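Local coordinates for protein predicted DNA-binding transcriptional regulator (Aliivibrio fischeri ES114, PDB 7DWN) that binds DNA as a tetrameric LysR-type transcriptional regulator, DarR, and activates transcription, at the interface of chains A and B. Sequence-based numbering; all coordinates share one arbitrary frame. Chains: chain A/B, Predicted DNA-binding transcriptional regulator.

Contact 1: the interface of chains A and B. Residues chain A 219-223, 226; chain B 101, 104-105, 108, 125-128.
A:Met223, B:Val126 and A:Ser222 hide the most surface in this part of the dimer interface between LysR-type regulatory domains, where strand 215-221 and the start of helix 224-232 of chain A meet strand 123-128 and helix 101-113 of chain B. A:Met223 buries 77 Å². Its CG stands anti to the carbonyl carbon, and the chain runs extended before bending at chi3 (-68°). It slides past B:His101 in the opposite direction, with the sulfur SD 3.6 Å from ring carbon CD2 of B:His101. The bend turns the terminal methyl CE inward between CG1 of B:Val126, 3.6 Å away, and the CB methyl of B:Ala104.

B:Val126 spreads its two methyls to different neighbours. CG1, anti to the backbone N, goes to the methionine, whereas CG2, anti to the carbonyl carbon, lies 3.5 Å from CE1 of A:Phe219, whose side chain it crosses obliquely. The valine's backbone joins the two strands in parallel: its N donates to A:Ser220 O at 2.9 Å, a fairly straight bond (165° at H) with the donor above the carbonyl plane. Its O receives A:Ser221 OG at 2.9 Å, again from above the plane. That hydroxyl also accepts the backbone N of A:Met223, so one side chain ties the partner strand to the turn leading into its own helix.

A:Ser222 has left the strand, and its OG takes the crowded position between backbone N and carbonyl carbon (chi1 64°). There it reaches the carboxylate of B:Glu127, but the bond to OE1 is weak. The other carboxylate oxygen, OE2 of B:Glu127, lies 2.6 Å from a water that also contacts the hydroxyls of A:Ser220 and B:Ser125, and this is probably the firmer link. Between helix 224-232 of chain A and helix 101-113 of chain B, A:Met226, bent at chi2 and chi3, crosses B:Ile108 at about a right angle, its CE methyl 3.6 Å from the CG2 branch of B:Ile108.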
loop_
_atom_site.group_PDB
_atom_site.type_symbol
_atom_site.label_atom_id
_atom_site.label_comp_id
_atom_site.label_asym_id
_atom_site.label_seq_id
_atom_site.Cartn_x
_atom_site.Cartn_y
_atom_site.Cartn_z
ATOM N N PHE A 219 22.498 -29.614 3.601
ATOM C CA PHE A 219 22.661 -28.185 3.815
ATOM C C PHE A 219 22.134 -27.455 2.592
ATOM O O PHE A 219 22.396 -27.870 1.461
ATOM C CB PHE A 219 24.134 -27.832 4.058
ATOM C CG PHE A 219 24.394 -26.362 4.205
ATOM C CD1 PHE A 219 24.317 -25.753 5.447
ATOM C CD2 PHE A 219 24.731 -25.592 3.104
ATOM C CE1 PHE A 219 24.561 -24.401 5.588
ATOM C CE2 PHE A 219 24.975 -24.241 3.238
ATOM C CZ PHE A 219 24.889 -23.644 4.482
ATOM N N SER A 220 21.394 -26.375 2.825
ATOM C CA SER A 220 20.863 -25.551 1.751
ATOM C C SER A 220 21.227 -24.096 1.999
ATOM O O SER A 220 21.268 -23.644 3.147
ATOM C CB SER A 220 19.341 -25.693 1.628
ATOM O OG SER A 220 18.862 -25.001 0.488
ATOM N N SER A 221 21.499 -23.370 0.918
ATOM C CA SER A 221 21.827 -21.956 1.014
ATOM C C SER A 221 21.633 -21.307 -0.346
ATOM O O SER A 221 21.852 -21.934 -1.384
ATOM C CB SER A 221 23.264 -21.739 1.501
ATOM O OG SER A 221 23.531 -20.363 1.704
ATOM N N SER A 222 21.220 -20.042 -0.323
ATOM C CA SER A 222 21.129 -19.251 -1.539
ATOM C C SER A 222 22.439 -18.560 -1.883
ATOM O O SER A 222 22.538 -17.950 -2.952
ATOM C CB SER A 222 20.019 -18.203 -1.410
ATOM O OG SER A 222 20.313 -17.270 -0.384
ATOM N N MET A 223 23.439 -18.642 -1.010
ATOM C CA MET A 223 24.717 -17.968 -1.202
ATOM C C MET A 223 25.736 -18.959 -1.749
ATOM O O MET A 223 26.045 -19.963 -1.097
ATOM C CB MET A 223 25.204 -17.358 0.112
ATOM C CG MET A 223 24.316 -16.237 0.627
ATOM S SD MET A 223 24.639 -15.801 2.345
ATOM C CE MET A 223 24.061 -17.279 3.171
ATOM N N MET A 226 28.686 -19.496 0.515
ATOM C CA MET A 226 28.415 -20.412 1.618
ATOM C C MET A 226 28.668 -21.861 1.207
ATOM O O MET A 226 29.370 -22.609 1.906
ATOM C CB MET A 226 26.970 -20.227 2.089
ATOM C CG MET A 226 26.673 -20.741 3.482
ATOM S SD MET A 226 27.529 -19.798 4.754
ATOM C CE MET A 226 28.877 -20.908 5.149
ATOM N N HIS B 101 25.379 -11.855 4.998
ATOM C CA HIS B 101 26.371 -12.644 4.268
ATOM C C HIS B 101 27.656 -12.826 5.071
ATOM O O HIS B 101 28.155 -13.950 5.230
ATOM C CB HIS B 101 26.661 -11.961 2.929
ATOM C CG HIS B 101 27.372 -12.829 1.941
ATOM N ND1 HIS B 101 28.727 -13.070 2.000
ATOM C CD2 HIS B 101 26.918 -13.499 0.855
ATOM C CE1 HIS B 101 29.076 -13.860 1.001
ATOM N NE2 HIS B 101 27.996 -14.135 0.291
ATOM N N ALA B 104 26.972 -15.161 8.004
ATOM C CA ALA B 104 26.780 -16.537 7.559
ATOM C C ALA B 104 28.124 -17.194 7.271
ATOM O O ALA B 104 28.461 -18.230 7.857
ATOM C CB ALA B 104 25.875 -16.578 6.327
ATOM N N THR B 105 28.931 -16.570 6.409
ATOM C CA THR B 105 30.215 -17.159 6.043
ATOM C C THR B 105 31.211 -17.190 7.199
ATOM O O THR B 105 32.172 -17.965 7.143
ATOM C CB THR B 105 30.824 -16.407 4.857
ATOM O OG1 THR B 105 31.126 -15.061 5.244
ATOM C CG2 THR B 105 29.853 -16.390 3.683
ATOM N N ILE B 108 28.565 -19.969 10.213
ATOM C CA ILE B 108 27.929 -21.242 9.872
ATOM C C ILE B 108 28.945 -22.377 9.719
ATOM O O ILE B 108 28.611 -23.514 10.069
ATOM C CB ILE B 108 27.050 -21.094 8.617
ATOM C CG1 ILE B 108 25.620 -20.702 9.007
ATOM C CG2 ILE B 108 27.004 -22.388 7.809
ATOM C CD1 ILE B 108 25.481 -19.329 9.619
ATOM N N SER B 125 19.344 -24.302 6.624
ATOM C CA SER B 125 18.910 -23.628 5.403
ATOM C C SER B 125 19.213 -22.149 5.601
ATOM O O SER B 125 18.472 -21.450 6.298
ATOM C CB SER B 125 17.431 -23.870 5.124
ATOM O OG SER B 125 16.982 -23.078 4.038
ATOM N N VAL B 126 20.299 -21.672 4.998
ATOM C CA VAL B 126 20.826 -20.337 5.256
ATOM C C VAL B 126 20.487 -19.440 4.073
ATOM O O VAL B 126 20.953 -19.676 2.952
ATOM C CB VAL B 126 22.340 -20.371 5.508
ATOM C CG1 VAL B 126 22.814 -19.042 6.074
ATOM C CG2 VAL B 126 22.697 -21.515 6.444
ATOM N N GLU B 127 19.691 -18.404 4.322
ATOM C CA GLU B 127 19.292 -17.460 3.287
ATOM C C GLU B 127 19.774 -16.057 3.635
ATOM O O GLU B 127 19.867 -15.686 4.810
ATOM C CB GLU B 127 17.769 -17.453 3.089
ATOM C CG GLU B 127 17.212 -18.743 2.500
ATOM C CD GLU B 127 17.515 -18.896 1.019
ATOM O OE1 GLU B 127 17.277 -17.932 0.258
ATOM O OE2 GLU B 127 17.992 -19.980 0.617
ATOM N N ALA B 128 20.064 -15.277 2.594
ATOM C CA ALA B 128 20.531 -13.909 2.777
ATOM C C ALA B 128 19.426 -13.040 3.367
ATOM O O ALA B 128 18.271 -13.090 2.935
ATOM C CB ALA B 128 21.010 -13.326 1.449
HETATM O O HOH W 1 18.489 -22.187 1.843
#

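Contact 2: the interface of chains A and B. Residues chain A 90, 108, 112, 121, 123-126; chain B 217-220.
In this stretch of the LysR-family regulatory-domain dimer, strand 123-128 of chain A lies parallel to strand 215-221 of chain B, with A:Leu124 bridged to B:Phe219 and A:Ser125 to B:Ser220. Main-chain bonds through B:Ser220 set the register. Its N donates to A:Leu124 O at 3.0 Å, approaching nearly along the C=O axis (162°). Its O accepts A:Val126 N at 2.9 Å, this time in the carbonyl plane. Bonded through both its N and its O, each nearly straight at hydrogen, this residue holds the strands side by side.

The apolar contacts centre on B:Phe219, which hides 71 Å² of its surface. Its CG is anti to the backbone N (chi1 -178°), and chi2 of -88° turns the ring so that the CD2-CE2-CZ side meets chain A. CE2 lies 3.6 Å from CB of A:Leu124, whose CD1 methyl sits at the ring edge, in its plane. CZ comes equally near, 3.6 Å, to the CG2 branch of A:Val126. From helix 101-114, the CG2 methyl of A:Ile108 reaches CE2 at 3.7 Å from the opposite side of the ring plane to A:Leu124 CB and A:Val126 CG2, so the tip of the ring is held between strand and helix side chains. A:Gln112, from the same helix, brings its amide nearly perpendicular to the ring, OE1 being 3.9 Å from CD2 of B:Phe219. A:Leu90, poorly ordered, approaches B:Pro217 with CD1, and this contact is correspondingly uncertain.

Polar and mixed contacts gather round B:Ile218, whose CG1 occupies the crowded position between backbone N and carbonyl carbon. A:Lys121, bent at chi2 and chi4, crosses this side chain at about a right angle, its methylene CE 3.5 Å from CB of B:Ile218. Its amine NZ makes only a weak hydrogen bond to the isoleucine carbonyl, 3.3 Å from B:Ile218 O, while A:Ile123 presents its CG2 and CD1 methyls to the same oxygen.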
loop_
_atom_site.group_PDB
_atom_site.type_symbol
_atom_site.label_atom_id
_atom_site.label_comp_id
_atom_site.label_asym_id
_atom_site.label_seq_id
_atom_site.Cartn_x
_atom_site.Cartn_y
_atom_site.Cartn_z
ATOM N N LEU A 90 28.090 10.856 -3.330
ATOM C CA LEU A 90 29.019 10.390 -4.351
ATOM C C LEU A 90 29.055 11.275 -5.591
ATOM O O LEU A 90 30.034 11.216 -6.345
ATOM C CB LEU A 90 28.680 8.951 -4.757
ATOM C CG LEU A 90 29.210 7.847 -3.836
ATOM C CD1 LEU A 90 30.689 8.054 -3.587
ATOM C CD2 LEU A 90 28.456 7.770 -2.516
ATOM N N ILE A 108 32.581 -6.449 -10.690
ATOM C CA ILE A 108 32.821 -5.045 -10.345
ATOM C C ILE A 108 34.302 -4.708 -10.253
ATOM O O ILE A 108 34.685 -3.615 -10.686
ATOM C CB ILE A 108 32.035 -4.670 -9.080
ATOM C CG1 ILE A 108 30.654 -4.126 -9.453
ATOM C CG2 ILE A 108 32.791 -3.639 -8.252
ATOM C CD1 ILE A 108 29.694 -5.160 -9.991
ATOM N N GLN A 112 35.956 -1.784 -12.391
ATOM C CA GLN A 112 36.610 -0.703 -11.668
ATOM C C GLN A 112 37.986 -0.425 -12.245
ATOM O O GLN A 112 38.412 0.732 -12.332
ATOM C CB GLN A 112 36.713 -1.071 -10.187
ATOM C CG GLN A 112 37.229 0.033 -9.283
ATOM C CD GLN A 112 36.143 1.007 -8.882
ATOM O OE1 GLN A 112 34.989 0.870 -9.290
ATOM N NE2 GLN A 112 36.504 1.997 -8.074
ATOM N N LYS A 121 36.754 8.510 -13.824
ATOM C CA LYS A 121 36.228 7.257 -13.320
ATOM C C LYS A 121 34.835 7.494 -12.761
ATOM O O LYS A 121 34.660 8.382 -11.907
ATOM C CB LYS A 121 37.162 6.686 -12.256
ATOM C CG LYS A 121 36.562 6.387 -10.894
ATOM C CD LYS A 121 37.482 6.882 -9.792
ATOM C CE LYS A 121 36.884 6.623 -8.432
ATOM N NZ LYS A 121 36.464 5.202 -8.286
ATOM N N ILE A 123 31.438 6.579 -10.517
ATOM C CA ILE A 123 31.289 6.101 -9.150
ATOM C C ILE A 123 30.152 5.090 -9.108
ATOM O O ILE A 123 29.053 5.363 -9.603
ATOM C CB ILE A 123 31.029 7.259 -8.173
ATOM C CG1 ILE A 123 32.137 8.309 -8.280
ATOM C CG2 ILE A 123 30.947 6.726 -6.770
ATOM C CD1 ILE A 123 33.501 7.797 -7.888
ATOM N N LEU A 124 30.418 3.928 -8.516
ATOM C CA LEU A 124 29.444 2.851 -8.415
ATOM C C LEU A 124 28.838 2.809 -7.019
ATOM O O LEU A 124 29.539 2.995 -6.020
ATOM C CB LEU A 124 30.090 1.499 -8.725
ATOM C CG LEU A 124 30.794 1.306 -10.069
ATOM C CD1 LEU A 124 31.489 -0.047 -10.106
ATOM C CD2 LEU A 124 29.805 1.433 -11.216
ATOM N N SER A 125 27.532 2.561 -6.957
ATOM C CA SER A 125 26.843 2.212 -5.717
ATOM C C SER A 125 26.217 0.843 -5.950
ATOM O O SER A 125 25.170 0.738 -6.596
ATOM C CB SER A 125 25.795 3.254 -5.341
ATOM O OG SER A 125 24.910 2.743 -4.360
ATOM N N VAL A 126 26.862 -0.202 -5.439
ATOM C CA VAL A 126 26.487 -1.581 -5.731
ATOM C C VAL A 126 25.754 -2.156 -4.527
ATOM O O VAL A 126 26.323 -2.267 -3.435
ATOM C CB VAL A 126 27.715 -2.432 -6.086
ATOM C CG1 VAL A 126 27.279 -3.812 -6.550
ATOM C CG2 VAL A 126 28.544 -1.738 -7.155
ATOM N N PRO B 217 34.852 9.910 -1.108
ATOM C CA PRO B 217 34.205 8.624 -1.402
ATOM C C PRO B 217 34.281 8.305 -2.890
ATOM O O PRO B 217 33.931 9.132 -3.735
ATOM C CB PRO B 217 32.760 8.846 -0.946
ATOM C CG PRO B 217 32.543 10.315 -1.141
ATOM C CD PRO B 217 33.870 10.981 -0.861
ATOM N N ILE B 218 34.746 7.098 -3.205
ATOM C CA ILE B 218 34.902 6.669 -4.591
ATOM C C ILE B 218 34.076 5.439 -4.930
ATOM O O ILE B 218 33.945 5.113 -6.119
ATOM C CB ILE B 218 36.385 6.413 -4.940
ATOM C CG1 ILE B 218 36.917 5.205 -4.169
ATOM C CG2 ILE B 218 37.226 7.646 -4.656
ATOM C CD1 ILE B 218 38.220 4.670 -4.711
ATOM N N PHE B 219 33.517 4.746 -3.942
ATOM C CA PHE B 219 32.770 3.523 -4.194
ATOM C C PHE B 219 31.901 3.228 -2.984
ATOM O O PHE B 219 32.360 3.339 -1.845
ATOM C CB PHE B 219 33.713 2.347 -4.476
ATOM C CG PHE B 219 33.006 1.061 -4.796
ATOM C CD1 PHE B 219 32.634 0.190 -3.787
ATOM C CD2 PHE B 219 32.724 0.719 -6.109
ATOM C CE1 PHE B 219 31.987 -0.993 -4.081
ATOM C CE2 PHE B 219 32.078 -0.467 -6.408
ATOM C CZ PHE B 219 31.709 -1.323 -5.393
ATOM N N SER B 220 30.653 2.839 -3.237
ATOM C CA SER B 220 29.702 2.521 -2.183
ATOM C C SER B 220 29.100 1.148 -2.434
ATOM O O SER B 220 28.792 0.794 -3.576
ATOM C CB SER B 220 28.588 3.569 -2.099
ATOM O OG SER B 220 27.622 3.202 -1.131
#

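The C-alpha centres of contact 1 and contact 2 lie about 27 Å apart, and both use the same elements with the chains exchanged: helix 101-113 (101-114 in chain A), strand 123-128 and strand 215-221. Residues 108, 125, 126, 219 and 220 appear in each, on opposite chains. Two-fold symmetry therefore makes them overlapping portions of one repeated surface: contact 1 extends toward the start of helix 224-232, contact 2 toward the beginning of strand 215-221. Two separated strand pairings may limit rotation of one regulatory domain against the other in the A–B pair, one building block of the tetramer.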